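Cytochrome c (Pseudomonas aeruginosa, PDB 6RTE) dehydrogenates dihydro-heme d1 in the biosynthesis of heme d1, using an eight-bladed beta-propeller joined to a heme c-binding cytochrome domain. Local coordinates at residues F404-W415 with G450-A461. Sequence-based numbering, arbitrary orientation.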
# COMPACT_ATOMS: atom_id res chain seq x y z
N PHE A 404 -3.90 10.63 3.83
CA PHE A 404 -2.45 10.69 3.71
C PHE A 404 -1.87 11.80 4.58
O PHE A 404 -2.52 12.81 4.86
CB PHE A 404 -2.02 10.92 2.26
CG PHE A 404 -2.42 9.82 1.33
CD1 PHE A 404 -1.75 8.61 1.35
CD2 PHE A 404 -3.46 10.00 0.43
CE1 PHE A 404 -2.12 7.59 0.49
CE2 PHE A 404 -3.84 8.98 -0.43
CZ PHE A 404 -3.17 7.77 -0.40
N MET A 405 -0.61 11.60 4.98
CA MET A 405 0.13 12.58 5.77
C MET A 405 1.61 12.39 5.49
O MET A 405 2.10 11.26 5.47
CB MET A 405 -0.16 12.41 7.27
CG MET A 405 -0.00 13.68 8.08
SD MET A 405 -1.12 13.70 9.49
CE MET A 405 -0.76 15.32 10.17
N ARG A 406 2.32 13.50 5.28
CA ARG A 406 3.73 13.44 4.96
C ARG A 406 4.38 14.75 5.37
O ARG A 406 3.71 15.79 5.46
CB ARG A 406 3.95 13.20 3.46
CG ARG A 406 5.30 12.57 3.12
CD ARG A 406 5.36 11.12 3.54
NE ARG A 406 6.28 10.34 2.72
CZ ARG A 406 7.59 10.20 2.97
NH1 ARG A 406 8.14 10.78 4.02
NH2 ARG A 406 8.33 9.47 2.15
N SER A 407 5.68 14.69 5.61
CA SER A 407 6.47 15.89 5.89
C SER A 407 7.92 15.60 5.54
O SER A 407 8.24 14.57 4.93
CB SER A 407 6.31 16.32 7.35
OG SER A 407 6.93 17.57 7.57
N HIS A 408 8.81 16.52 5.92
CA HIS A 408 10.23 16.42 5.62
C HIS A 408 10.97 17.26 6.66
O HIS A 408 10.44 18.26 7.15
CB HIS A 408 10.54 16.91 4.20
CG HIS A 408 11.89 16.51 3.69
ND1 HIS A 408 13.03 17.26 3.92
CD2 HIS A 408 12.29 15.46 2.94
CE1 HIS A 408 14.07 16.68 3.35
NE2 HIS A 408 13.64 15.59 2.74
N ALA A 409 12.20 16.84 6.99
CA ALA A 409 13.00 17.59 7.94
C ALA A 409 13.16 19.04 7.52
O ALA A 409 13.20 19.94 8.37
CB ALA A 409 14.37 16.93 8.10
N ASP A 410 13.22 19.29 6.21
CA ASP A 410 13.40 20.63 5.66
C ASP A 410 12.09 21.40 5.52
O ASP A 410 12.12 22.58 5.17
CB ASP A 410 14.10 20.51 4.30
CG ASP A 410 14.29 21.86 3.60
OD1 ASP A 410 13.40 22.27 2.83
OD2 ASP A 410 15.34 22.51 3.83
N SER A 411 10.94 20.77 5.80
CA SER A 411 9.68 21.49 5.66
C SER A 411 9.12 21.89 7.03
O SER A 411 9.21 21.12 7.98
CB SER A 411 8.64 20.64 4.94
OG SER A 411 7.43 21.37 4.75
N PRO A 412 8.54 23.08 7.17
CA PRO A 412 7.90 23.46 8.44
C PRO A 412 6.44 23.05 8.56
O PRO A 412 5.81 23.43 9.55
CB PRO A 412 8.03 24.99 8.42
CG PRO A 412 7.93 25.35 6.98
CD PRO A 412 8.51 24.19 6.19
N TYR A 413 5.89 22.30 7.60
CA TYR A 413 4.49 21.93 7.62
C TYR A 413 4.34 20.41 7.51
O TYR A 413 5.21 19.72 6.96
CB TYR A 413 3.71 22.56 6.46
CG TYR A 413 4.07 24.00 6.16
CD1 TYR A 413 3.57 25.04 6.95
CD2 TYR A 413 4.88 24.32 5.09
CE1 TYR A 413 3.90 26.35 6.68
CE2 TYR A 413 5.20 25.64 4.80
CZ TYR A 413 4.71 26.65 5.60
OH TYR A 413 5.04 27.96 5.32
N ALA A 414 3.23 19.91 8.04
CA ALA A 414 2.75 18.57 7.75
C ALA A 414 1.68 18.66 6.67
O ALA A 414 0.72 19.43 6.81
CB ALA A 414 2.19 17.89 9.00
N TRP A 415 1.84 17.89 5.61
CA TRP A 415 0.99 17.98 4.43
C TRP A 415 -0.03 16.84 4.47
O TRP A 415 0.35 15.67 4.50
CB TRP A 415 1.82 17.90 3.15
CG TRP A 415 2.94 18.92 3.04
CD1 TRP A 415 3.85 19.25 4.01
CD2 TRP A 415 3.27 19.71 1.89
NE1 TRP A 415 4.72 20.21 3.53
CE2 TRP A 415 4.38 20.50 2.24
CE3 TRP A 415 2.73 19.82 0.61
CZ2 TRP A 415 4.96 21.40 1.34
CZ3 TRP A 415 3.31 20.72 -0.28
CH2 TRP A 415 4.41 21.50 0.09
N GLY A 450 -4.60 14.20 -3.47
CA GLY A 450 -4.13 13.46 -2.32
C GLY A 450 -2.76 12.84 -2.50
O GLY A 450 -2.37 12.50 -3.61
N HIS A 451 -2.05 12.71 -1.38
CA HIS A 451 -0.74 12.08 -1.28
C HIS A 451 0.39 13.01 -1.71
O HIS A 451 0.38 13.56 -2.82
CB HIS A 451 -0.64 10.80 -2.10
CG HIS A 451 0.63 10.04 -1.84
ND1 HIS A 451 1.82 10.33 -2.48
CD2 HIS A 451 0.91 9.03 -0.97
CE1 HIS A 451 2.76 9.52 -2.03
NE2 HIS A 451 2.23 8.72 -1.12
N VAL A 452 1.39 13.15 -0.85
CA VAL A 452 2.50 14.07 -1.04
C VAL A 452 3.80 13.32 -0.80
O VAL A 452 3.91 12.58 0.19
CB VAL A 452 2.38 15.29 -0.10
CG1 VAL A 452 3.61 16.19 -0.21
CG2 VAL A 452 1.10 16.07 -0.39
N GLU A 453 4.75 13.50 -1.70
CA GLU A 453 6.12 13.02 -1.52
C GLU A 453 7.07 14.15 -1.89
O GLU A 453 6.76 14.97 -2.76
CB GLU A 453 6.40 11.78 -2.38
CG GLU A 453 7.75 11.12 -2.14
CD GLU A 453 7.75 10.20 -0.94
OE1 GLU A 453 6.81 10.30 -0.12
OE2 GLU A 453 8.68 9.39 -0.80
N PHE A 454 8.22 14.20 -1.22
CA PHE A 454 9.22 15.23 -1.44
C PHE A 454 10.43 14.68 -2.20
O PHE A 454 10.69 13.48 -2.21
CB PHE A 454 9.71 15.83 -0.11
CG PHE A 454 8.63 16.48 0.70
CD1 PHE A 454 7.89 15.74 1.61
CD2 PHE A 454 8.37 17.83 0.57
CE1 PHE A 454 6.89 16.33 2.36
CE2 PHE A 454 7.37 18.44 1.32
CZ PHE A 454 6.63 17.69 2.22
N THR A 455 11.18 15.60 -2.82
CA THR A 455 12.53 15.30 -3.26
C THR A 455 13.40 14.98 -2.05
O THR A 455 13.06 15.29 -0.91
CB THR A 455 13.14 16.48 -4.02
OG1 THR A 455 12.99 17.68 -3.24
CG2 THR A 455 12.48 16.67 -5.38
N ARG A 456 14.56 14.37 -2.32
CA ARG A 456 15.40 13.90 -1.21
C ARG A 456 15.81 15.05 -0.30
O ARG A 456 15.91 14.87 0.91
CB ARG A 456 16.63 13.16 -1.75
CG ARG A 456 17.57 13.98 -2.62
CD ARG A 456 18.73 13.15 -3.14
NE ARG A 456 19.54 12.57 -2.06
CZ ARG A 456 20.84 12.30 -2.15
NH1 ARG A 456 21.51 12.56 -3.27
NH2 ARG A 456 21.48 11.78 -1.11
N ASP A 457 16.03 16.24 -0.86
CA ASP A 457 16.41 17.42 -0.07
C ASP A 457 15.21 18.26 0.37
O ASP A 457 15.41 19.31 1.00
CB ASP A 457 17.39 18.29 -0.87
CG ASP A 457 16.74 18.92 -2.10
OD1 ASP A 457 15.57 18.61 -2.39
OD2 ASP A 457 17.41 19.74 -2.77
N GLY A 458 13.99 17.83 0.06
CA GLY A 458 12.81 18.54 0.52
C GLY A 458 12.48 19.82 -0.20
O GLY A 458 11.55 20.52 0.21
N ARG A 459 13.22 20.16 -1.26
CA ARG A 459 12.98 21.42 -1.96
C ARG A 459 11.68 21.42 -2.76
O ARG A 459 11.12 22.50 -3.01
CB ARG A 459 14.14 21.73 -2.91
CG ARG A 459 15.35 22.38 -2.24
CD ARG A 459 16.37 22.81 -3.29
NE ARG A 459 16.80 21.68 -4.12
CZ ARG A 459 17.17 21.77 -5.39
NH1 ARG A 459 17.54 20.68 -6.05
NH2 ARG A 459 17.16 22.94 -6.02
N TYR A 460 11.18 20.25 -3.16
CA TYR A 460 9.96 20.17 -3.95
C TYR A 460 9.04 19.10 -3.39
O TYR A 460 9.49 18.10 -2.84
CB TYR A 460 10.26 19.86 -5.42
CG TYR A 460 11.11 20.91 -6.10
CD1 TYR A 460 10.55 22.06 -6.62
CD2 TYR A 460 12.49 20.74 -6.22
CE1 TYR A 460 11.32 23.02 -7.24
CE2 TYR A 460 13.27 21.69 -6.83
CZ TYR A 460 12.68 22.83 -7.34
OH TYR A 460 13.46 23.78 -7.96
N ALA A 461 7.73 19.32 -3.56
CA ALA A 461 6.70 18.39 -3.13
C ALA A 461 5.88 17.97 -4.35
O ALA A 461 5.55 18.80 -5.20
CB ALA A 461 5.79 19.02 -2.07
O HOH W 1 10.69 21.49 2.54
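Phe454 pushes its ring edge against the face of Trp415, joining two neighbouring blades of the eight-bladed beta-propeller. Segments 404-415 and 450-461 each carry most or all of the first strand of their own blade, the turn, and the start of the second strand; the two strands of each are antiparallel. The planes of Phe454 and the Trp415 five-membered ring stand at 88°, with Phe454 CZ 3.4 Å from Trp415 NE1. Trp415 CZ3 reaches Ala461 CB at 3.5 Å, and Val452 CG1 packs against CE3. The indole N-H does not bond across the contact; it donates to Ser411 OG in the ring plane.

Two more contacts use ring faces. His408 CB makes a CH-pi contact over one face of Phe454. At the other end, His451 turns its edge to the face of Phe404 in a T-shaped pair, and its CB lies above the centre of the same ring. His451 ND1 is tied to Lys494.

The charged contact is Arg406 with Glu453. Both chains bend at chi2, which brings their ends together. Arg406 NH2 lies 2.9 Å from Glu453 OE1 in a salt bridge. NE also approaches OE1, and NH2 also reaches OE2. All three hydrogen bonds are bent and weak. The guanidinium and carboxylate planes are 68° apart. Glu453 OE2 also accepts from the backbone N of Asn496.

His408 joins the two turns. Its NE2 donates to Arg456 O at 3.0 Å, while ND1 accepts from Asp410 N, so both ring nitrogens are used and the ring rotation is fixed. Gly458 CA lies over the imidazole centre, 3.6 Å from the centroid. Between the two turns, water 1 donates to Asp410 OD1 at 2.8 Å and to Gly458 O at 2.7 Å.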